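Putative hydrolase YdeN (Bacillus subtilis, PDB 1UXO) probably acts as a serine-type hydrolase of the alpha/beta-hydrolase superfamily, with a substrate that is not known. Local coordinates at residues Y13-S17 / N40-L45; Q46-W52 / M110-F114; F82-L86 / S118-K123. The protein carries 2 engineered substitutions. All coordinates share one frame; numbering follows the deposited sequence. Where two conformers were deposited one is given.

Contact 1 (Y13-S17 / N40-L45)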
ATOM      1  N   TYR A  13      -3.863   8.849   4.931  1.00 11.63           N
ATOM      2  CA  TYR A  13      -4.422   9.967   5.720  1.00 10.93           C
ATOM      3  C   TYR A  13      -5.004  11.086   4.836  1.00 11.87           C
ATOM      4  O   TYR A  13      -4.402  11.516   3.825  1.00 11.49           O
ATOM      5  CB  TYR A  13      -3.305  10.491   6.606  1.00 11.60           C
ATOM      6  CG  TYR A  13      -3.614  11.743   7.368  1.00 11.82           C
ATOM      7  CD1 TYR A  13      -4.702  11.815   8.213  1.00 13.69           C
ATOM      8  CD2 TYR A  13      -2.776  12.859   7.266  1.00 14.65           C
ATOM      9  CE1 TYR A  13      -4.990  13.014   8.931  1.00 16.49           C
ATOM     10  CE2 TYR A  13      -3.063  14.051   7.985  1.00 16.05           C
ATOM     11  CZ  TYR A  13      -4.158  14.090   8.818  1.00 18.02           C
ATOM     12  OH  TYR A  13      -4.474  15.263   9.500  1.00 24.11           O
ATOM     13  N   ARG A  14      -6.200  11.521   5.194  1.00 12.76           N
ATOM     14  CA  ARG A  14      -6.856  12.633   4.569  1.00 14.84           C
ATOM     15  C   ARG A  14      -7.041  12.392   3.116  1.00 15.16           C
ATOM     16  O   ARG A  14      -6.709  13.274   2.304  1.00 17.02           O
ATOM     17  CB  ARG A  14      -5.993  13.900   4.656  1.00 17.09           C
ATOM     18  CG  ARG A  14      -6.148  14.705   5.887  1.00 22.51           C
ATOM     19  CD  ARG A  14      -6.014  16.195   5.602  1.00 29.01           C
ATOM     20  NE  ARG A  14      -4.939  16.458   4.643  1.00 34.27           N
ATOM     21  CZ  ARG A  14      -4.346  17.640   4.489  1.00 36.61           C
ATOM     22  NH1 ARG A  14      -4.697  18.706   5.241  1.00 38.58           N
ATOM     23  NH2 ARG A  14      -3.383  17.749   3.592  1.00 35.60           N
ATOM     24  N   ALA A  15      -7.443  11.186   2.758  1.00 13.35           N
ATOM     25  CA  ALA A  15      -7.705  10.877   1.385  1.00 12.10           C
ATOM     26  C   ALA A  15      -8.919   9.968   1.321  1.00 11.87           C
ATOM     27  O   ALA A  15      -9.312   9.413   2.327  1.00 11.05           O
ATOM     28  CB  ALA A  15      -6.498  10.217   0.751  1.00 12.40           C
ATOM     29  N   SER A  16      -9.455   9.804   0.110  1.00 11.82           N
ATOM     30  CA  SER A  16     -10.484   8.821  -0.217  1.00 12.45           C
ATOM     31  C   SER A  16     -10.249   8.288  -1.625  1.00 12.27           C
ATOM     32  O   SER A  16      -9.282   8.662  -2.318  1.00 11.84           O
ATOM     33  CB  SER A  16     -11.905   9.452  -0.159  1.00 13.18           C
ATOM     34  OG  SER A  16     -12.150  10.303  -1.293  1.00 13.36           O
ATOM     35  N   SER A  17     -11.164   7.434  -2.066  1.00 11.91           N
ATOM     36  CA  SER A  17     -11.019   6.695  -3.305  1.00 11.99           C
ATOM     37  C   SER A  17     -10.987   7.594  -4.524  1.00 12.49           C
ATOM     38  O   SER A  17     -10.585   7.155  -5.601  1.00 12.81           O
ATOM     39  CB  SER A  17     -12.165   5.690  -3.415  1.00 12.40           C
ATOM     40  OG  SER A  17     -13.402   6.386  -3.507  1.00 12.65           O
ATOM     41  N   ASN A  40     -12.251   2.513   0.579  1.00 10.40           N
ATOM     42  CA  ASN A  40     -12.238   3.644   1.472  1.00 10.48           C
ATOM     43  C   ASN A  40     -12.109   3.175   2.904  1.00 11.34           C
ATOM     44  O   ASN A  40     -12.718   2.164   3.302  1.00 11.20           O
ATOM     45  CB  ASN A  40     -13.504   4.462   1.319  1.00 10.78           C
ATOM     46  CG  ASN A  40     -13.539   5.230   0.042  1.00 12.24           C
ATOM     47  OD1 ASN A  40     -12.698   6.120  -0.149  1.00 14.41           O
ATOM     48  ND2 ASN A  40     -14.490   4.911  -0.852  1.00  9.82           N
HETATM   49  N   MSE A  41     -11.320   3.912   3.682  1.00 10.92           N
HETATM   50  CA  MSE A  41     -11.180   3.655   5.109  1.00 12.47           C
HETATM   51  C   MSE A  41     -12.031   4.633   5.933  1.00 12.83           C
HETATM   52  O   MSE A  41     -12.271   5.767   5.506  1.00 14.25           O
HETATM   53  CB  MSE A  41      -9.715   3.767   5.512  1.00 11.83           C
HETATM   54  CG  MSE A  41      -8.824   2.785   4.788  1.00 12.75           C
HETATM   55 SE   MSE A  41      -9.017   0.910   5.416  1.00 17.96          SE
HETATM   56  CE  MSE A  41      -9.891   0.121   3.746  1.00 16.06           C
ATOM     57  N   PRO A  42     -12.466   4.228   7.122  1.00 12.93           N
ATOM     58  CA  PRO A  42     -13.261   5.137   7.967  1.00 14.06           C
ATOM     59  C   PRO A  42     -12.460   6.299   8.539  1.00 14.60           C
ATOM     60  O   PRO A  42     -11.319   6.174   8.900  1.00 13.49           O
ATOM     61  CB  PRO A  42     -13.806   4.230   9.068  1.00 14.56           C
ATOM     62  CG  PRO A  42     -12.987   3.044   9.050  1.00 14.73           C
ATOM     63  CD  PRO A  42     -12.298   2.907   7.723  1.00 13.41           C
ATOM     64  N   ASN A  43     -13.146   7.427   8.657  1.00 14.73           N
ATOM     65  CA  ASN A  43     -12.643   8.606   9.320  1.00 15.23           C
ATOM     66  C   ASN A  43     -11.238   8.983   8.860  1.00 14.09           C
ATOM     67  O   ASN A  43     -10.327   8.991   9.650  1.00 13.94           O
ATOM     68  CB  ASN A  43     -12.699   8.338  10.805  1.00 16.13           C
ATOM     69  CG  ASN A  43     -14.154   8.431  11.365  0.60 16.67           C
ATOM     70  OD1 ASN A  43     -14.953   9.242  10.911  0.60 19.62           O
ATOM     71  ND2 ASN A  43     -14.522   7.472  12.220  0.60 15.97           N
ATOM     72  N   PRO A  44     -11.048   9.270   7.568  1.00 13.32           N
ATOM     73  CA  PRO A  44      -9.707   9.529   7.037  1.00 13.61           C
ATOM     74  C   PRO A  44      -9.055  10.789   7.657  1.00 14.88           C
ATOM     75  O   PRO A  44      -7.833  10.906   7.651  1.00 13.99           O
ATOM     76  CB  PRO A  44      -9.948   9.646   5.524  1.00 13.88           C
ATOM     77  CG  PRO A  44     -11.361  10.085   5.414  1.00 15.18           C
ATOM     78  CD  PRO A  44     -12.072   9.341   6.520  1.00 14.38           C
ATOM     79  N   LEU A  45      -9.845  11.694   8.240  1.00 15.67           N
ATOM     80  CA  LEU A  45      -9.232  12.854   8.945  1.00 17.97           C
ATOM     81  C   LEU A  45      -8.730  12.584  10.370  1.00 17.52           C
ATOM     82  O   LEU A  45      -7.889  13.340  10.884  1.00 17.69           O
ATOM     83  CB  LEU A  45     -10.182  14.038   8.974  1.00 19.28           C
ATOM     84  CG  LEU A  45     -10.674  14.599   7.644  1.00 22.74           C
ATOM     85  CD1 LEU A  45     -11.665  15.737   7.968  1.00 26.31           C
ATOM     86  CD2 LEU A  45      -9.555  15.119   6.807  1.00 24.41           C
TER
HETATM   87  O   HOH W   1     -11.911   7.433   3.135  1.00 18.79           O
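S17 and N40 form the tight polar end of this meeting between two loops, one following strand 6-10 and the other strand 35-39. The amide of N40 works with both of its atoms: OD1 accepts from S17 N at 2.8 Å, while ND2 gives a weak bond to S17 OG at 3.2 Å. Chi1 of S17 (64°) sets OG on the side of its own N, so that the hydroxyl as well as the N-H meets the N40 amide. Further along, R14 N donates to P44 O over 3.0 Å, coming from above the carbonyl plane, and P44 CB presses on A15 O at 3.3 Å. Between the two ends a water joins M41 O to A15 O, the latter bond weak. Y13 turns a ring edge to L45 O, 3.5 Å from CE1; the same side chain comes within about 6 Å of that of S73, the predicted nucleophile.

The outer side is looser: there R14 CG touches L45 CD2 at 3.6 Å, both residues being exposed. With backbone groups, one side-chain amide and one hydroxyl supplying the bonds, the fit depends on loop course more than apolar bulk, and the paired bonds of N40 would be expected to set its amide's orientation.

Contact 2 (Q46-W52 / M110-F114)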
ATOM      1  N   GLN A  46      -9.247  11.539  11.010  1.00 17.24           N
ATOM      2  CA  GLN A  46      -8.787  11.084  12.325  1.00 18.33           C
ATOM      3  C   GLN A  46      -8.780   9.569  12.365  1.00 16.91           C
ATOM      4  O   GLN A  46      -9.599   8.897  13.045  1.00 15.77           O
ATOM      5  CB  GLN A  46      -9.689  11.575  13.450  1.00 20.84           C
ATOM      6  CG  GLN A  46      -9.729  13.052  13.603  1.00 25.60           C
ATOM      7  CD  GLN A  46     -10.711  13.514  14.680  1.00 32.93           C
ATOM      8  OE1 GLN A  46     -10.367  13.574  15.869  1.00 37.57           O
ATOM      9  NE2 GLN A  46     -11.936  13.855  14.254  1.00 36.71           N
ATOM     10  N   PRO A  47      -7.868   8.993  11.612  1.00 15.13           N
ATOM     11  CA  PRO A  47      -7.873   7.544  11.451  1.00 15.37           C
ATOM     12  C   PRO A  47      -7.405   6.779  12.688  1.00 14.71           C
ATOM     13  O   PRO A  47      -6.540   7.254  13.397  1.00 13.43           O
ATOM     14  CB  PRO A  47      -6.871   7.324  10.306  1.00 16.58           C
ATOM     15  CG  PRO A  47      -6.058   8.476  10.277  1.00 15.49           C
ATOM     16  CD  PRO A  47      -6.777   9.639  10.869  1.00 15.04           C
ATOM     17  N   ARG A  48      -7.983   5.602  12.881  1.00 14.12           N
ATOM     18  CA  ARG A  48      -7.733   4.720  14.025  1.00 14.56           C
ATOM     19  C   ARG A  48      -7.441   3.364  13.419  1.00 13.38           C
ATOM     20  O   ARG A  48      -8.193   2.895  12.601  1.00 12.74           O
ATOM     21  CB  ARG A  48      -8.978   4.610  14.934  1.00 14.80           C
ATOM     22  CG  ARG A  48      -9.415   5.956  15.543  1.00 19.90           C
ATOM     23  CD  ARG A  48      -8.266   6.751  16.191  1.00 26.27           C
ATOM     24  NE  ARG A  48      -7.556   5.988  17.220  1.00 31.13           N
ATOM     25  CZ  ARG A  48      -8.063   5.686  18.428  1.00 34.23           C
ATOM     26  NH1 ARG A  48      -9.288   6.076  18.766  1.00 36.51           N
ATOM     27  NH2 ARG A  48      -7.339   4.988  19.301  1.00 33.22           N
ATOM     28  N   LEU A  49      -6.312   2.793  13.810  1.00 12.86           N
ATOM     29  CA  LEU A  49      -5.859   1.504  13.284  1.00 13.03           C
ATOM     30  C   LEU A  49      -6.894   0.419  13.412  1.00 12.59           C
ATOM     31  O   LEU A  49      -7.114  -0.344  12.451  1.00 11.67           O
ATOM     32  CB  LEU A  49      -4.557   1.057  13.980  1.00 13.03           C
ATOM     33  CG  LEU A  49      -3.960  -0.325  13.638  1.00 12.46           C
ATOM     34  CD1 LEU A  49      -3.603  -0.380  12.158  1.00 13.35           C
ATOM     35  CD2 LEU A  49      -2.733  -0.640  14.477  1.00 11.28           C
ATOM     36  N   GLU A  50      -7.491   0.286  14.597  1.00 13.37           N
ATOM     37  CA  GLU A  50      -8.475  -0.797  14.766  1.00 14.77           C
ATOM     38  C   GLU A  50      -9.648  -0.709  13.792  1.00 13.20           C
ATOM     39  O   GLU A  50     -10.077  -1.697  13.301  1.00 12.59           O
ATOM     40  CB  GLU A  50      -8.959  -0.947  16.229  1.00 17.09           C
ATOM     41  CG  GLU A  50      -7.823  -1.372  17.131  1.00 23.99           C
ATOM     42  CD  GLU A  50      -7.091  -2.658  16.697  1.00 30.83           C
ATOM     43  OE1 GLU A  50      -7.785  -3.657  16.306  1.00 34.16           O
ATOM     44  OE2 GLU A  50      -5.819  -2.645  16.749  1.00 34.01           O
ATOM     45  N   ASP A  51     -10.104   0.498  13.485  1.00 12.51           N
ATOM     46  CA  ASP A  51     -11.215   0.681  12.547  1.00 12.24           C
ATOM     47  C   ASP A  51     -10.760   0.416  11.107  1.00 10.95           C
ATOM     48  O   ASP A  51     -11.480  -0.167  10.358  1.00  9.72           O
ATOM     49  CB  ASP A  51     -11.810   2.062  12.670  1.00 11.90           C
ATOM     50  CG  ASP A  51     -12.415   2.321  14.056  1.00 16.82           C
ATOM     51  OD1 ASP A  51     -12.962   1.355  14.629  1.00 18.43           O
ATOM     52  OD2 ASP A  51     -12.373   3.457  14.653  1.00 17.12           O
ATOM     53  N   TRP A  52      -9.531   0.798  10.752  1.00  9.39           N
ATOM     54  CA  TRP A  52      -9.012   0.504   9.410  1.00  9.10           C
ATOM     55  C   TRP A  52      -8.890  -1.053   9.256  1.00  8.94           C
ATOM     56  O   TRP A  52      -9.292  -1.629   8.194  1.00  8.80           O
ATOM     57  CB  TRP A  52      -7.685   1.229   9.152  1.00  9.48           C
ATOM     58  CG  TRP A  52      -7.860   2.658   8.798  1.00  9.80           C
ATOM     59  CD1 TRP A  52      -8.789   3.530   9.299  1.00  9.14           C
ATOM     60  CD2 TRP A  52      -7.103   3.399   7.822  1.00 10.81           C
ATOM     61  NE1 TRP A  52      -8.651   4.756   8.703  1.00 11.01           N
ATOM     62  CE2 TRP A  52      -7.622   4.707   7.797  1.00 10.51           C
ATOM     63  CE3 TRP A  52      -6.023   3.086   6.967  1.00  9.89           C
ATOM     64  CZ2 TRP A  52      -7.142   5.707   6.934  1.00 11.14           C
ATOM     65  CZ3 TRP A  52      -5.563   4.063   6.108  1.00  9.90           C
ATOM     66  CH2 TRP A  52      -6.122   5.369   6.098  1.00  9.63           C
HETATM   67  N   MSE A 110       0.410  12.213  15.249  1.00 13.88           N
HETATM   68  CA  MSE A 110      -0.977  11.839  15.492  1.00 15.51           C
HETATM   69  C   MSE A 110      -1.356  10.472  14.917  1.00 14.79           C
HETATM   70  O   MSE A 110      -2.393   9.891  15.273  1.00 14.35           O
HETATM   71  CB  MSE A 110      -1.908  12.882  14.835  1.00 17.81           C
HETATM   72  CG  MSE A 110      -1.592  13.206  13.300  1.00 19.64           C
HETATM   73 SE   MSE A 110      -3.133  14.206  12.628  1.00 37.43          SE
HETATM   74  CE  MSE A 110      -4.728  12.856  12.746  1.00 32.97           C
ATOM     75  N   LEU A 111      -0.531   9.962  14.011  1.00 13.72           N
ATOM     76  CA  LEU A 111      -0.747   8.682  13.345  1.00 12.61           C
ATOM     77  C   LEU A 111       0.118   7.566  13.933  1.00 12.39           C
ATOM     78  O   LEU A 111       0.173   6.458  13.379  1.00 11.53           O
ATOM     79  CB  LEU A 111      -0.474   8.851  11.834  1.00 12.33           C
ATOM     80  CG  LEU A 111      -1.164   9.967  11.038  1.00 11.58           C
ATOM     81  CD1 LEU A 111      -0.772   9.875   9.532  1.00 13.36           C
ATOM     82  CD2 LEU A 111      -2.676   9.872  11.193  1.00 12.43           C
ATOM     83  N   ASP A 112       0.803   7.841  15.057  1.00 11.41           N
ATOM     84  CA  ASP A 112       1.723   6.887  15.637  1.00 11.55           C
ATOM     85  C   ASP A 112       1.156   5.539  15.962  1.00 11.69           C
ATOM     86  O   ASP A 112       1.900   4.559  15.951  1.00 10.96           O
ATOM     87  CB  ASP A 112       2.407   7.443  16.908  1.00 12.24           C
ATOM     88  CG  ASP A 112       3.561   8.368  16.611  1.00 13.49           C
ATOM     89  OD1 ASP A 112       3.991   8.546  15.449  1.00 14.25           O
ATOM     90  OD2 ASP A 112       4.157   8.992  17.557  1.00 15.74           O
ATOM     91  N   GLU A 113      -0.153   5.442  16.198  1.00 12.52           N
ATOM     92  CA  GLU A 113      -0.694   4.175  16.595  1.00 13.82           C
ATOM     93  C   GLU A 113      -0.613   3.148  15.469  1.00 13.15           C
ATOM     94  O   GLU A 113      -0.600   1.966  15.735  1.00 13.01           O
ATOM     95  CB  GLU A 113      -2.120   4.298  17.133  1.00 14.82           C
ATOM     96  CG  GLU A 113      -3.181   4.474  16.119  1.00 17.74           C
ATOM     97  CD  GLU A 113      -4.538   4.544  16.787  1.00 22.86           C
ATOM     98  OE1 GLU A 113      -4.646   5.052  17.954  1.00 29.90           O
ATOM     99  OE2 GLU A 113      -5.486   4.118  16.173  1.00 17.99           O
ATOM    100  N   PHE A 114      -0.523   3.615  14.220  1.00 13.55           N
ATOM    101  CA  PHE A 114      -0.472   2.705  13.058  1.00 13.60           C
ATOM    102  C   PHE A 114       0.868   1.959  12.945  1.00 14.61           C
ATOM    103  O   PHE A 114       0.921   0.916  12.327  1.00 15.82           O
ATOM    104  CB  PHE A 114      -0.755   3.483  11.785  1.00 13.60           C
ATOM    105  CG  PHE A 114      -2.225   3.675  11.512  1.00 13.33           C
ATOM    106  CD1 PHE A 114      -2.868   2.919  10.564  1.00 12.25           C
ATOM    107  CD2 PHE A 114      -2.964   4.583  12.241  1.00 12.30           C
ATOM    108  CE1 PHE A 114      -4.178   3.111  10.310  1.00 12.24           C
ATOM    109  CE2 PHE A 114      -4.263   4.772  12.016  1.00 12.93           C
ATOM    110  CZ  PHE A 114      -4.892   4.042  11.049  1.00 13.52           C
TER
HETATM  111  O   HOH W   2      -5.448   9.764  14.173  1.00 32.78           O
HETATM  112  O   HOH W   3      -6.979   1.935  16.970  1.00 19.59           O
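The start of helix 49-57, with R48 at its N-cap position, is where the carboxylate of E113 meets this segment. E113 OE2 accepts from L49 N at 2.8 Å through its anti lone pair and, on its syn side, from R48 NE at 3.0 Å. R48 grips side-on: its NH2 reaches the syn lone pair of E113 OE1 at 3.0 Å, the guanidinium and carboxylate planes lying 56° apart. A water on OE2 also takes the E50 N-H. The guanidinium and the helix start would both be expected to stabilise the ionised carboxylate. With an alanine here, L49 N and the R48 guanidinium would probably lose their shared acceptor, leaving the arginine freer to swing.

Beneath this polar cluster lies F114. L49 CB sits over one face, 4.0 Å from the F114 ring centroid and 2° off its normal, while the ring's edge points at the face of W52 in a T-shaped pair (planes at 81°). P47 CG packs on L111 CD2 at 3.8 Å. W52 NE1 bonds to P42 O, tying the helix to the loop after strand 35-39. The contact joins helix 49-57 to the excursion between strand 92-98 and helix 121-127, and P47 and F114 also touch L74, next to S73.

Contact 3 (F82-L86 / S118-K123)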
ATOM      1  N   PHE A  82      -2.538  -5.818   9.099  1.00  9.00           N
ATOM      2  CA  PHE A  82      -3.563  -6.755   8.641  1.00  9.69           C
ATOM      3  C   PHE A  82      -2.974  -8.097   8.287  1.00 10.08           C
ATOM      4  O   PHE A  82      -3.485  -9.157   8.716  1.00 10.17           O
ATOM      5  CB  PHE A  82      -4.297  -6.109   7.466  1.00 10.06           C
ATOM      6  CG  PHE A  82      -5.438  -6.865   6.962  1.00 11.47           C
ATOM      7  CD1 PHE A  82      -6.555  -7.089   7.741  1.00 12.21           C
ATOM      8  CD2 PHE A  82      -5.418  -7.341   5.636  1.00 14.56           C
ATOM      9  CE1 PHE A  82      -7.650  -7.820   7.203  1.00 14.10           C
ATOM     10  CE2 PHE A  82      -6.523  -8.042   5.095  1.00 16.40           C
ATOM     11  CZ  PHE A  82      -7.623  -8.277   5.901  1.00 15.10           C
ATOM     12  N   LEU A  83      -1.902  -8.110   7.500  1.00 10.24           N
ATOM     13  CA  LEU A  83      -1.291  -9.383   7.081  1.00 11.02           C
ATOM     14  C   LEU A  83      -0.695 -10.110   8.253  1.00 11.70           C
ATOM     15  O   LEU A  83      -0.703 -11.343   8.259  1.00 10.26           O
ATOM     16  CB  LEU A  83      -0.189  -9.148   6.068  1.00 11.61           C
ATOM     17  CG  LEU A  83      -0.654  -8.519   4.753  1.00 13.40           C
ATOM     18  CD1 LEU A  83       0.602  -8.221   3.986  1.00 16.07           C
ATOM     19  CD2 LEU A  83      -1.525  -9.480   4.002  1.00 16.79           C
ATOM     20  N   GLU A  84      -0.175  -9.389   9.260  1.00 12.19           N
ATOM     21  CA  GLU A  84       0.387 -10.080  10.435  1.00 14.04           C
ATOM     22  C   GLU A  84      -0.615 -10.974  11.099  1.00 13.75           C
ATOM     23  O   GLU A  84      -0.250 -12.029  11.597  1.00 13.88           O
ATOM     24  CB  GLU A  84       0.805  -9.110  11.542  1.00 15.02           C
ATOM     25  CG  GLU A  84       2.096  -8.471  11.378  1.00 17.18           C
ATOM     26  CD  GLU A  84       2.482  -7.626  12.601  1.00 18.55           C
ATOM     27  OE1 GLU A  84       1.618  -6.949  13.190  1.00 15.77           O
ATOM     28  OE2 GLU A  84       3.667  -7.646  12.975  1.00 19.55           O
ATOM     29  N   HIS A  85      -1.872 -10.554  11.138  1.00 13.40           N
ATOM     30  CA  HIS A  85      -2.881 -11.298  11.871  1.00 14.40           C
ATOM     31  C   HIS A  85      -3.793 -12.168  10.983  1.00 14.27           C
ATOM     32  O   HIS A  85      -4.722 -12.772  11.471  1.00 14.24           O
ATOM     33  CB  HIS A  85      -3.698 -10.311  12.720  1.00 15.67           C
ATOM     34  CG  HIS A  85      -2.954  -9.819  13.928  1.00 17.45           C
ATOM     35  ND1 HIS A  85      -3.261  -8.639  14.561  1.00 19.33           N
ATOM     36  CD2 HIS A  85      -1.878 -10.337  14.594  1.00 19.67           C
ATOM     37  CE1 HIS A  85      -2.427  -8.460  15.578  1.00 21.64           C
ATOM     38  NE2 HIS A  85      -1.576  -9.472  15.624  1.00 18.09           N
ATOM     39  N   LEU A  86      -3.456 -12.275   9.698  1.00 14.68           N
ATOM     40  CA  LEU A  86      -4.277 -13.030   8.755  1.00 15.57           C
ATOM     41  C   LEU A  86      -3.823 -14.492   8.672  1.00 14.96           C
ATOM     42  O   LEU A  86      -2.651 -14.776   8.473  1.00 12.87           O
ATOM     43  CB  LEU A  86      -4.103 -12.377   7.392  1.00 16.77           C
ATOM     44  CG  LEU A  86      -5.164 -12.613   6.350  1.00 21.31           C
ATOM     45  CD1 LEU A  86      -6.529 -12.256   6.938  1.00 23.51           C
ATOM     46  CD2 LEU A  86      -4.857 -11.747   5.121  1.00 21.18           C
ATOM     47  N   SER A 118       7.092  -3.222  16.919  1.00 13.04           N
ATOM     48  CA  SER A 118       7.698  -3.981  15.817  1.00 12.55           C
ATOM     49  C   SER A 118       6.703  -4.808  15.009  1.00 10.88           C
ATOM     50  O   SER A 118       5.647  -5.186  15.458  1.00 10.25           O
ATOM     51  CB  SER A 118       8.792  -4.889  16.327  1.00 12.74           C
ATOM     52  OG  SER A 118       9.755  -4.130  16.976  1.00 17.81           O
ATOM     53  N   PHE A 119       7.063  -5.047  13.770  1.00 11.48           N
ATOM     54  CA  PHE A 119       6.299  -5.879  12.858  1.00 12.31           C
ATOM     55  C   PHE A 119       7.009  -7.267  12.763  1.00 11.12           C
ATOM     56  O   PHE A 119       8.231  -7.368  12.816  1.00  9.89           O
ATOM     57  CB  PHE A 119       6.290  -5.213  11.451  1.00 13.19           C
ATOM     58  CG  PHE A 119       5.472  -3.975  11.371  1.00 16.05           C
ATOM     59  CD1 PHE A 119       4.199  -4.017  10.783  1.00 17.80           C
ATOM     60  CD2 PHE A 119       5.899  -2.768  11.945  1.00 19.95           C
ATOM     61  CE1 PHE A 119       3.371  -2.890  10.736  1.00 19.50           C
ATOM     62  CE2 PHE A 119       5.079  -1.644  11.919  1.00 20.91           C
ATOM     63  CZ  PHE A 119       3.810  -1.686  11.286  1.00 21.21           C
ATOM     64  N   ASP A 120       6.236  -8.313  12.519  1.00 11.24           N
ATOM     65  CA  ASP A 120       6.755  -9.642  12.269  1.00 10.53           C
ATOM     66  C   ASP A 120       7.065  -9.719  10.751  1.00 10.44           C
ATOM     67  O   ASP A 120       6.224  -9.988   9.908  1.00  8.05           O
ATOM     68  CB  ASP A 120       5.728 -10.679  12.666  1.00 11.27           C
ATOM     69  CG  ASP A 120       6.184 -12.116  12.435  1.00 11.57           C
ATOM     70  OD1 ASP A 120       7.240 -12.392  11.778  1.00 10.15           O
ATOM     71  OD2 ASP A 120       5.476 -13.086  12.845  1.00 12.36           O
ATOM     72  N   HIS A 121       8.320  -9.457  10.433  1.00 10.22           N
ATOM     73  CA  HIS A 121       8.768  -9.378   9.008  1.00 10.38           C
ATOM     74  C   HIS A 121       8.610 -10.700   8.262  1.00 10.28           C
ATOM     75  O   HIS A 121       8.251 -10.698   7.110  1.00 10.39           O
ATOM     76  CB  HIS A 121      10.216  -8.800   8.889  1.00 11.26           C
ATOM     77  CG  HIS A 121      10.346  -7.437   9.547  1.00 14.01           C
ATOM     78  ND1 HIS A 121      11.338  -7.112  10.448  1.00 15.54           N
ATOM     79  CD2 HIS A 121       9.584  -6.331   9.438  1.00 14.42           C
ATOM     80  CE1 HIS A 121      11.175  -5.871  10.873  1.00 14.95           C
ATOM     81  NE2 HIS A 121      10.109  -5.383  10.275  1.00 13.13           N
ATOM     82  N   GLN A 122       8.894 -11.819   8.937  1.00 10.48           N
ATOM     83  CA  GLN A 122       8.820 -13.112   8.298  1.00 10.73           C
ATOM     84  C   GLN A 122       7.376 -13.443   7.872  1.00 10.21           C
ATOM     85  O   GLN A 122       7.131 -13.950   6.805  1.00  9.42           O
ATOM     86  CB  GLN A 122       9.388 -14.208   9.228  1.00 11.70           C
ATOM     87  CG  GLN A 122       9.352 -15.595   8.597  1.00 14.20           C
ATOM     88  CD  GLN A 122      10.025 -16.690   9.453  1.00 18.14           C
ATOM     89  OE1 GLN A 122      10.690 -16.405  10.467  1.00 20.92           O
ATOM     90  NE2 GLN A 122       9.836 -17.942   9.047  1.00 21.04           N
ATOM     91  N   LYS A 123       6.416 -13.109   8.703  1.00 10.56           N
ATOM     92  CA  LYS A 123       5.026 -13.337   8.395  1.00  9.91           C
ATOM     93  C   LYS A 123       4.626 -12.496   7.164  1.00 10.39           C
ATOM     94  O   LYS A 123       3.933 -12.979   6.277  1.00 10.66           O
ATOM     95  CB  LYS A 123       4.182 -12.939   9.609  1.00  9.80           C
ATOM     96  CG  LYS A 123       2.638 -13.036   9.342  1.00  9.52           C
ATOM     97  CD  LYS A 123       2.166 -14.501   9.089  1.00 11.70           C
ATOM     98  CE  LYS A 123       0.586 -14.674   9.196  1.00 13.90           C
ATOM     99  NZ  LYS A 123      -0.068 -14.039   8.055  1.00 15.71           N
TER
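K123 sends its side chain across to the end of helix 75-84, and its path can be traced atom by atom. CB leaves the first turn of helix 121-127 pointing toward the other segment, and with CG anti to the backbone N (chi1 175°) the chain runs on toward the end of helix 75-84. CG passes E84 O at 3.8 Å. A bend at chi2 and another at chi4 then bring CE to 3.3 Å from L86 O and drop the ammonium between two carbonyls. There NZ donates to L86 O at 2.7 Å, in the carbonyl plane, and to L83 O at 2.8 Å, almost straight on to the C=O (166°). L83 O already accepts from L86 N, so the lysine adds a second bond to a carbonyl of the last helical turn.

E84 reaches the opposite way. Its chain, extended beyond CG, puts OE2 2.7 Å from D120 N, which it meets with its anti lone pair in a fairly straight bond (160°); OE2 also lies close to F119 CA. D120 is the N-cap of helix 121-127, its OD1 accepting from K123 N at 3.3 Å. R81, from the same helix as E84, forms a salt bridge with E84 OE1, donates to S118 O and makes a cation-pi contact with F119.

A cation thus meets the carbonyl end of one helix, while an anion meets the backbone just before another, a pairing that would suit both helix dipoles. Helix 75-84 begins just after S73, the predicted nucleophile, as the helix after the nucleophile elbow does in alpha/beta-hydrolases, and this contact joins its far end to the start of helix 121-127.

In the fold
Contact 1 is a surface contact, whereas contacts 2 and 3 are partly buried. The first two adjoin, with 40-45 running straight into 46-52: the Y13 hydroxyl lies against the selenium of selenomethionine M110, and each has a side chain, Y13 or L111, within about 7 Å of that of S73. Contact 3 is away from the annotated sites, its centre about 17 Å from that of contact 2, yet F119 touches the backbone of F114. Contacts 2 and 3 share the excursion leading into helix 121-127, one near its middle and the other at its end. Chemistry follows place: neutral loop-to-loop bonds in contact 1, a salt bridge above an aromatic cluster in contact 2, and charged side chains on backbone groups at helix ends in contact 3.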